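Local structure of glycosyl hydrolase, family 38 (5KBP) at residues A74-K77 with A78-G82; S99-S102 with N103-N106; S202-E205 with A206-F210; R366-M369 with T370-N374. The protein probably hydrolyses alpha-mannosidic linkages in carbohydrates, as a member of glycosyl hydrolase family 38. All coordinates share one frame; numbering follows the deposited sequence.

Contact 1 of 4, residues A74-K77 with A78-G82. With SO4 (sulfate ion), chain E.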
# COMPACT_ATOMS: atom_id res chain seq x y z
N ALA A 74 2.78 -29.63 -4.35
CA ALA A 74 1.56 -30.20 -3.78
C ALA A 74 0.32 -29.59 -4.41
O ALA A 74 -0.66 -30.29 -4.70
CB ALA A 74 1.55 -30.00 -2.27
N VAL A 75 0.34 -28.27 -4.64
CA VAL A 75 -0.79 -27.61 -5.29
C VAL A 75 -0.95 -28.10 -6.72
O VAL A 75 -2.07 -28.34 -7.20
CB VAL A 75 -0.62 -26.08 -5.24
CG1 VAL A 75 -1.63 -25.39 -6.14
CG2 VAL A 75 -0.75 -25.58 -3.81
N LYS A 76 0.17 -28.26 -7.43
CA LYS A 76 0.13 -28.81 -8.79
C LYS A 76 -0.53 -30.18 -8.80
O LYS A 76 -1.44 -30.44 -9.59
CB LYS A 76 1.54 -28.90 -9.36
CG LYS A 76 2.05 -27.63 -10.02
CD LYS A 76 3.51 -27.79 -10.43
CE LYS A 76 3.90 -26.77 -11.49
NZ LYS A 76 5.36 -26.85 -11.81
N LYS A 77 -0.08 -31.08 -7.91
CA LYS A 77 -0.63 -32.43 -7.87
C LYS A 77 -2.10 -32.43 -7.46
O LYS A 77 -2.86 -33.29 -7.92
CB LYS A 77 0.19 -33.31 -6.93
CG LYS A 77 1.56 -33.68 -7.48
CD LYS A 77 2.34 -34.56 -6.52
CE LYS A 77 2.88 -33.76 -5.34
NZ LYS A 77 3.77 -34.59 -4.47
N ALA A 78 -2.51 -31.49 -6.61
CA ALA A 78 -3.92 -31.43 -6.22
C ALA A 78 -4.80 -31.01 -7.39
O ALA A 78 -5.89 -31.56 -7.58
CB ALA A 78 -4.09 -30.47 -5.04
N VAL A 79 -4.34 -30.03 -8.18
CA VAL A 79 -5.12 -29.60 -9.34
C VAL A 79 -5.07 -30.65 -10.44
O VAL A 79 -6.08 -30.92 -11.10
CB VAL A 79 -4.62 -28.23 -9.83
CG1 VAL A 79 -5.35 -27.82 -11.10
CG2 VAL A 79 -4.80 -27.18 -8.75
N GLN A 80 -3.90 -31.26 -10.66
CA GLN A 80 -3.77 -32.28 -11.70
C GLN A 80 -4.66 -33.48 -11.41
O GLN A 80 -5.11 -34.16 -12.35
CB GLN A 80 -2.31 -32.72 -11.83
CG GLN A 80 -1.40 -31.68 -12.46
CD GLN A 80 0.05 -32.12 -12.47
OE1 GLN A 80 0.35 -33.31 -12.38
NE2 GLN A 80 0.96 -31.16 -12.57
N ALA A 81 -4.92 -33.77 -10.14
CA ALA A 81 -5.77 -34.89 -9.76
C ALA A 81 -7.26 -34.58 -9.87
O ALA A 81 -8.07 -35.46 -9.56
CB ALA A 81 -5.44 -35.34 -8.33
N GLY A 82 -7.63 -33.38 -10.29
CA GLY A 82 -9.02 -33.01 -10.33
C GLY A 82 -9.67 -32.88 -8.97
O GLY A 82 -10.90 -32.94 -8.88
S SO4 E . 8.07 -24.04 -11.32
O1 SO4 E . 9.49 -23.97 -11.02
O2 SO4 E . 7.48 -22.71 -11.27
O3 SO4 E . 7.41 -24.90 -10.33
O4 SO4 E . 7.88 -24.61 -12.65

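Contact 2 of 4, residues S99-S102 with N103-N106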
# COMPACT_ATOMS: atom_id res chain seq x y z
N SER A 99 -14.94 -1.76 -15.23
CA SER A 99 -15.14 -1.46 -16.64
C SER A 99 -15.50 -2.72 -17.43
O SER A 99 -15.35 -3.85 -16.95
CB SER A 99 -13.89 -0.81 -17.24
OG SER A 99 -12.79 -1.72 -17.23
N SER A 100 -15.99 -2.50 -18.65
CA SER A 100 -16.35 -3.61 -19.52
C SER A 100 -15.14 -4.49 -19.81
O SER A 100 -15.22 -5.72 -19.74
CB SER A 100 -16.94 -3.07 -20.83
OG SER A 100 -18.12 -2.33 -20.58
N GLU A 101 -14.00 -3.87 -20.13
CA GLU A 101 -12.79 -4.65 -20.41
C GLU A 101 -12.28 -5.35 -19.16
O GLU A 101 -11.79 -6.49 -19.25
CB GLU A 101 -11.71 -3.74 -20.99
CG GLU A 101 -11.92 -3.40 -22.45
CD GLU A 101 -11.83 -4.62 -23.35
OE1 GLU A 101 -10.98 -5.49 -23.08
OE2 GLU A 101 -12.60 -4.70 -24.33
N SER A 102 -12.39 -4.71 -18.00
CA SER A 102 -11.92 -5.34 -16.76
C SER A 102 -12.65 -6.65 -16.49
O SER A 102 -12.06 -7.60 -15.97
CB SER A 102 -12.09 -4.38 -15.59
OG SER A 102 -11.22 -3.27 -15.71
N ASN A 103 -13.94 -6.72 -16.85
CA ASN A 103 -14.66 -7.98 -16.74
C ASN A 103 -14.08 -9.02 -17.68
O ASN A 103 -14.01 -10.21 -17.34
CB ASN A 103 -16.15 -7.75 -17.04
CG ASN A 103 -16.87 -7.07 -15.90
OD1 ASN A 103 -17.11 -7.67 -14.85
ND2 ASN A 103 -17.22 -5.80 -16.09
N VAL A 104 -13.66 -8.60 -18.88
CA VAL A 104 -13.09 -9.54 -19.84
C VAL A 104 -11.68 -9.94 -19.42
O VAL A 104 -11.30 -11.12 -19.51
CB VAL A 104 -13.11 -8.93 -21.25
CG1 VAL A 104 -12.15 -9.66 -22.18
CG2 VAL A 104 -14.53 -8.96 -21.82
N ARG A 105 -10.87 -8.99 -18.94
CA ARG A 105 -9.53 -9.32 -18.48
C ARG A 105 -9.57 -10.28 -17.30
O ARG A 105 -8.65 -11.08 -17.12
CB ARG A 105 -8.76 -8.06 -18.09
CG ARG A 105 -8.76 -6.97 -19.15
CD ARG A 105 -8.40 -7.51 -20.53
NE ARG A 105 -8.58 -6.51 -21.57
CZ ARG A 105 -7.64 -5.65 -21.95
NH1 ARG A 105 -7.89 -4.77 -22.91
NH2 ARG A 105 -6.45 -5.67 -21.38
N ASN A 106 -10.62 -10.21 -16.49
CA ASN A 106 -10.78 -11.17 -15.40
C ASN A 106 -10.94 -12.59 -15.93
O ASN A 106 -10.40 -13.54 -15.36
CB ASN A 106 -11.98 -10.78 -14.53
CG ASN A 106 -12.10 -11.63 -13.28
OD1 ASN A 106 -11.09 -12.00 -12.67
ND2 ASN A 106 -13.33 -11.95 -12.89

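Contact 3 of 4, residues S202-E205 with A206-F210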
# COMPACT_ATOMS: atom_id res chain seq x y z
N SER A 202 -22.30 -35.02 11.49
CA SER A 202 -21.80 -36.39 11.45
C SER A 202 -22.29 -37.22 12.63
O SER A 202 -21.66 -38.22 12.98
CB SER A 202 -20.27 -36.38 11.41
OG SER A 202 -19.73 -35.78 12.57
N GLU A 203 -23.40 -36.81 13.25
CA GLU A 203 -24.03 -37.57 14.31
C GLU A 203 -25.47 -37.87 13.93
O GLU A 203 -26.12 -37.08 13.23
CB GLU A 203 -23.98 -36.81 15.65
CG GLU A 203 -22.58 -36.63 16.20
CD GLU A 203 -21.83 -37.95 16.34
OE1 GLU A 203 -20.70 -38.05 15.83
OE2 GLU A 203 -22.38 -38.89 16.95
N LYS A 204 -25.97 -39.02 14.39
CA LYS A 204 -27.23 -39.56 13.89
C LYS A 204 -28.39 -38.59 14.11
O LYS A 204 -29.08 -38.21 13.16
CB LYS A 204 -27.52 -40.90 14.57
CG LYS A 204 -28.84 -41.54 14.14
CD LYS A 204 -29.04 -42.88 14.82
CE LYS A 204 -30.30 -43.57 14.32
NZ LYS A 204 -31.51 -42.74 14.55
N GLU A 205 -28.62 -38.19 15.37
CA GLU A 205 -29.79 -37.38 15.68
C GLU A 205 -29.73 -36.02 14.98
O GLU A 205 -30.73 -35.56 14.42
CB GLU A 205 -29.92 -37.20 17.19
CG GLU A 205 -30.26 -38.47 17.95
CD GLU A 205 -31.49 -39.16 17.39
OE1 GLU A 205 -31.37 -40.32 16.94
OE2 GLU A 205 -32.57 -38.54 17.40
N ALA A 206 -28.57 -35.37 15.02
CA ALA A 206 -28.43 -34.07 14.37
C ALA A 206 -28.58 -34.18 12.86
O ALA A 206 -29.10 -33.27 12.22
CB ALA A 206 -27.09 -33.44 14.73
N ALA A 207 -28.12 -35.29 12.27
CA ALA A 207 -28.20 -35.45 10.82
C ALA A 207 -29.64 -35.59 10.35
O ALA A 207 -29.99 -35.09 9.27
CB ALA A 207 -27.38 -36.65 10.38
N ILE A 208 -30.49 -36.25 11.14
CA ILE A 208 -31.88 -36.47 10.74
C ILE A 208 -32.62 -35.15 10.63
O ILE A 208 -33.22 -34.84 9.59
CB ILE A 208 -32.58 -37.43 11.72
CG1 ILE A 208 -31.92 -38.81 11.67
CG2 ILE A 208 -34.06 -37.52 11.40
CD1 ILE A 208 -32.40 -39.75 12.76
N ALA A 209 -32.58 -34.34 11.69
CA ALA A 209 -33.23 -33.04 11.66
C ALA A 209 -32.60 -32.13 10.61
O ALA A 209 -33.29 -31.27 10.04
CB ALA A 209 -33.17 -32.38 13.04
N PHE A 210 -31.31 -32.29 10.35
CA PHE A 210 -30.64 -31.47 9.33
C PHE A 210 -31.17 -31.80 7.94
O PHE A 210 -31.68 -30.92 7.23
CB PHE A 210 -29.13 -31.69 9.40
CG PHE A 210 -28.35 -30.92 8.37
CD1 PHE A 210 -27.94 -29.62 8.62
CD2 PHE A 210 -28.02 -31.50 7.16
CE1 PHE A 210 -27.22 -28.91 7.68
CE2 PHE A 210 -27.29 -30.79 6.21
CZ PHE A 210 -26.89 -29.50 6.47

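Contact 4 of 4, residues R366-M369 with T370-N374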
# COMPACT_ATOMS: atom_id res chain seq x y z
N ARG A 366 -7.27 1.72 2.37
CA ARG A 366 -5.97 2.36 2.25
C ARG A 366 -4.99 1.47 1.50
O ARG A 366 -4.12 1.97 0.78
CB ARG A 366 -5.41 2.71 3.63
CG ARG A 366 -6.22 3.76 4.38
CD ARG A 366 -5.39 4.43 5.47
NE ARG A 366 -4.87 3.45 6.42
CZ ARG A 366 -5.52 3.05 7.51
NH1 ARG A 366 -6.72 3.53 7.77
NH2 ARG A 366 -4.97 2.16 8.32
N GLY A 367 -5.13 0.15 1.64
CA GLY A 367 -4.31 -0.77 0.87
C GLY A 367 -4.70 -0.81 -0.60
O GLY A 367 -3.86 -1.10 -1.45
N MET A 368 -5.97 -0.55 -0.90
CA MET A 368 -6.40 -0.46 -2.30
C MET A 368 -5.78 0.74 -2.99
O MET A 368 -5.47 0.67 -4.18
CB MET A 368 -7.92 -0.39 -2.39
CG MET A 368 -8.65 -1.64 -1.93
SD MET A 368 -10.44 -1.46 -2.10
CE MET A 368 -10.57 -1.10 -3.85
N MET A 369 -5.61 1.85 -2.26
CA MET A 369 -4.98 3.03 -2.85
C MET A 369 -3.55 2.73 -3.28
O MET A 369 -3.09 3.23 -4.32
CB MET A 369 -5.01 4.19 -1.86
CG MET A 369 -6.38 4.84 -1.67
SD MET A 369 -6.85 5.92 -3.04
CE MET A 369 -7.92 4.84 -3.98
N THR A 370 -2.83 1.92 -2.50
CA THR A 370 -1.48 1.53 -2.89
C THR A 370 -1.50 0.72 -4.17
O THR A 370 -0.66 0.93 -5.06
CB THR A 370 -0.81 0.74 -1.76
OG1 THR A 370 -0.62 1.59 -0.62
CG2 THR A 370 0.54 0.19 -2.21
N ARG A 371 -2.44 -0.21 -4.30
CA ARG A 371 -2.58 -0.98 -5.53
C ARG A 371 -2.92 -0.07 -6.71
O ARG A 371 -2.39 -0.25 -7.81
CB ARG A 371 -3.64 -2.06 -5.37
CG ARG A 371 -3.40 -3.03 -4.22
CD ARG A 371 -4.27 -4.26 -4.37
NE ARG A 371 -4.21 -5.15 -3.22
CZ ARG A 371 -5.14 -5.22 -2.27
NH1 ARG A 371 -5.00 -6.06 -1.26
NH2 ARG A 371 -6.21 -4.44 -2.34
N PHE A 372 -3.81 0.90 -6.49
CA PHE A 372 -4.17 1.84 -7.54
C PHE A 372 -2.95 2.65 -7.98
O PHE A 372 -2.71 2.83 -9.18
CB PHE A 372 -5.29 2.77 -7.06
CG PHE A 372 -6.66 2.20 -7.26
CD1 PHE A 372 -7.03 1.63 -8.46
CD2 PHE A 372 -7.60 2.24 -6.23
CE1 PHE A 372 -8.29 1.10 -8.64
CE2 PHE A 372 -8.86 1.72 -6.41
CZ PHE A 372 -9.21 1.15 -7.61
N GLU A 373 -2.18 3.16 -7.02
CA GLU A 373 -0.98 3.92 -7.35
C GLU A 373 0.01 3.08 -8.15
O GLU A 373 0.57 3.55 -9.14
CB GLU A 373 -0.32 4.44 -6.07
CG GLU A 373 -1.14 5.45 -5.29
CD GLU A 373 -0.86 6.88 -5.71
OE1 GLU A 373 -1.52 7.80 -5.17
OE2 GLU A 373 0.02 7.09 -6.56
N ASN A 374 0.22 1.83 -7.74
CA ASN A 374 1.20 0.98 -8.40
C ASN A 374 0.76 0.61 -9.81
O ASN A 374 1.54 0.68 -10.76
CB ASN A 374 1.46 -0.27 -7.56
CG ASN A 374 2.23 0.03 -6.29
OD1 ASN A 374 2.96 1.02 -6.22
ND2 ASN A 374 2.08 -0.83 -5.29

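Contact 1 of 4, residues A74-K77 with A78-G82
Lys77 hands its carbonyl to Ala81 in the last turn of helix 72-80. The bond from Ala81 N to Lys77 O is 3.1 Å long and comes in from above the carbonyl plane. It is bent, and it lies where the helix stops. Gly82, with a positive phi of 68° and bonds back into the last turn, closes the helix in a Schellman motif.

Ala78 is buried one turn from this end. Its N donates to Ala74 O at 2.9 Å. Its methyl CB rests beside the same oxygen, and also close to Val75 O. Outside the two segments, Ala78 and Val75 both touch Leu40 of helix 25-45.

Lys76 meets Gln80. Gln80 N donates to Lys76 O at 2.8 Å, and Gln80 CG lies beside that oxygen at 3.1 Å. With chi1 at -71° the Gln80 chain runs back along the helix, which brings NE2 to 4.0 Å from Lys76 CB. The Lys76 chain is extended beyond CG and carries NZ to a sulfate ion, probably from the crystallisation liquor. NZ donates to sulfate O3 at 3.2 Å, with a weaker bond to O4. Lys72 and Lys72 of the second subunit bind the same sulfate.

The chemistry is thus divided by face. Val75, Ala78 and Val79 face inward, while Lys76 and the two Lys72 residues would probably favour an anion on the outer side.

Contact 2 of 4, residues S99-S102 with N103-N106
Glu101 reaches over to the guanidinium of Arg105, one turn further along the helix. A single oxygen, OE1, does the touching. It accepts from Arg105 NE at 3.0 Å and from Arg105 NH1 at 3.2 Å. OE1 lies at the guanidinium edge, within its plane. The carboxylate itself is turned 73° from the guanidinium, and NH1 approaches OE1 from above the carboxylate plane. Both chains bend at chi2, -65° in Glu101 and -48° in Arg105, and these bends bring the charges together. Arg105 CG also lies 3.1 Å from Glu101 O, which accepts from Arg105 N at 2.7 Å.

The pair is part of a larger buried network. Glu101 OE1 also bridges to Arg846, and Glu101 OE2 takes bonds with Tyr693 and Thr832. Arg105 NH2 bridges to Glu322. This sharing of charge probably keeps both groups ionised although they are buried.

Ser99 works at the start of the helix. Its OG accepts from Ser102 N at 3.1 Å, and OG also bonds Glu318. Ser99 O accepts from Asn103 N at 3.2 Å. The Asn103 amide folds back to the same oxygen, with a weak bond from ND2 at 2.8 Å.

The arrangement is that of a serine N-cap followed by an i to i+4 Glu-Arg salt bridge, here at the buried start of helix 100-117.

Contact 3 of 4, residues S202-E205 with A206-F210
Ala207 N donates to Glu203 O at 2.9 Å and meets it nearly along the C=O axis, one of the backbone bonds that start helix 204-219. Ile208 N donates to Lys204 O at 3.1 Å, and makes a longer, weak bond to Glu205 O. Glu203 holds the N-cap position. Its carbonyl is therefore the first to be taken by the new helix, and the Ala207 methyl CB sits 3.1 Å from that same oxygen. Further on, Phe210 N returns to Ala206 O.

Side-chain contact, van der Waals in kind, joins Lys204 and Ile208. The two side chains lie side by side and point the same way. Ile208 CG1 rests 3.3 Å from Lys204 O. Its CD1 comes to 3.6 Å from Lys204 NZ. The lysine is extended with CG anti to the backbone N, chi1 179°, and bends only at chi4. That last bend turns NZ toward the methyl end of Ile208.

Charge adds a weak element. Lys204 NZ reaches OE1 of the adjacent Glu205 at 3.4 Å, a long salt bridge. Glu205 is bent at chi2, -53°, which curls its carboxylate back toward the lysine. These charged groups are exposed, so water probably weakens the attraction further.

The first turn lies at the surface, against helix 242-252. Ser202 OG bonds Asp241 just before that helix, Ala207 packs on Leu248, and Ile208 on Leu252. The Ile208 side chain is about 5 Å from that of Phe253, just after helix 242-252, which binds calcium in a crystal structure of this protein, although none is bound to this chain here.

Contact 4 of 4, residues R366-M369 with T370-N374
Met369 and Phe372 make the tightest apolar contact between the segments. Met369 CE lies 3.5 Å from Phe372 CD2 and approaches the ring obliquely. Bends at chi2 and chi3 of Met369, -76° and 99°, fold the methyl back to the ring. Met368 runs alongside Phe372 instead, and its CE is 4.2 Å from Phe372 CE2. Both methyls thus come near Phe372 CE2.

Backbone bonds set this spacing. Phe372 N donates to Met368 O at 2.9 Å, and Glu373 N to Met369 O at 2.9 Å. Arg371 N makes a longer bond to Gly367 O.

The polar chains turn elsewhere. Arg371 NH2 passes Met368 CG at 3.7 Å, which lies at the guanidinium edge, and goes on to a salt bridge with Glu20. Arg366 bridges to Glu373 of the second subunit, and Thr370 OG1 bonds Thr370 OG1 of that subunit.

In this part of helix 362-393, Met369 and Phe372 pack on helix 304-332, and Arg366 and Thr370 meet the second subunit. Glu373 touches both, its pair with Arg366 of that subunit being long and weak.

In the fold
The four contacts follow one another along the chain, each within a single helix. Contacts 1, 2 and 3 fall in the N-terminal family 38 range, on helices 72-80, 100-117 and 204-219. Contact 4 falls in the middle-domain range, on helix 362-393. Contacts 2 and 4 are the closest pair, with centres about 19 Å apart and nearest atoms about 9 Å apart. Both lean on helix 304-332, which links the two regions. Contact 3 is remote, its centre about 45 Å from contact 2 and 48 Å from contact 4. Contact 4 meets the second subunit directly; contact 1 reaches it only through a sulfate, probably from the crystallisation liquor.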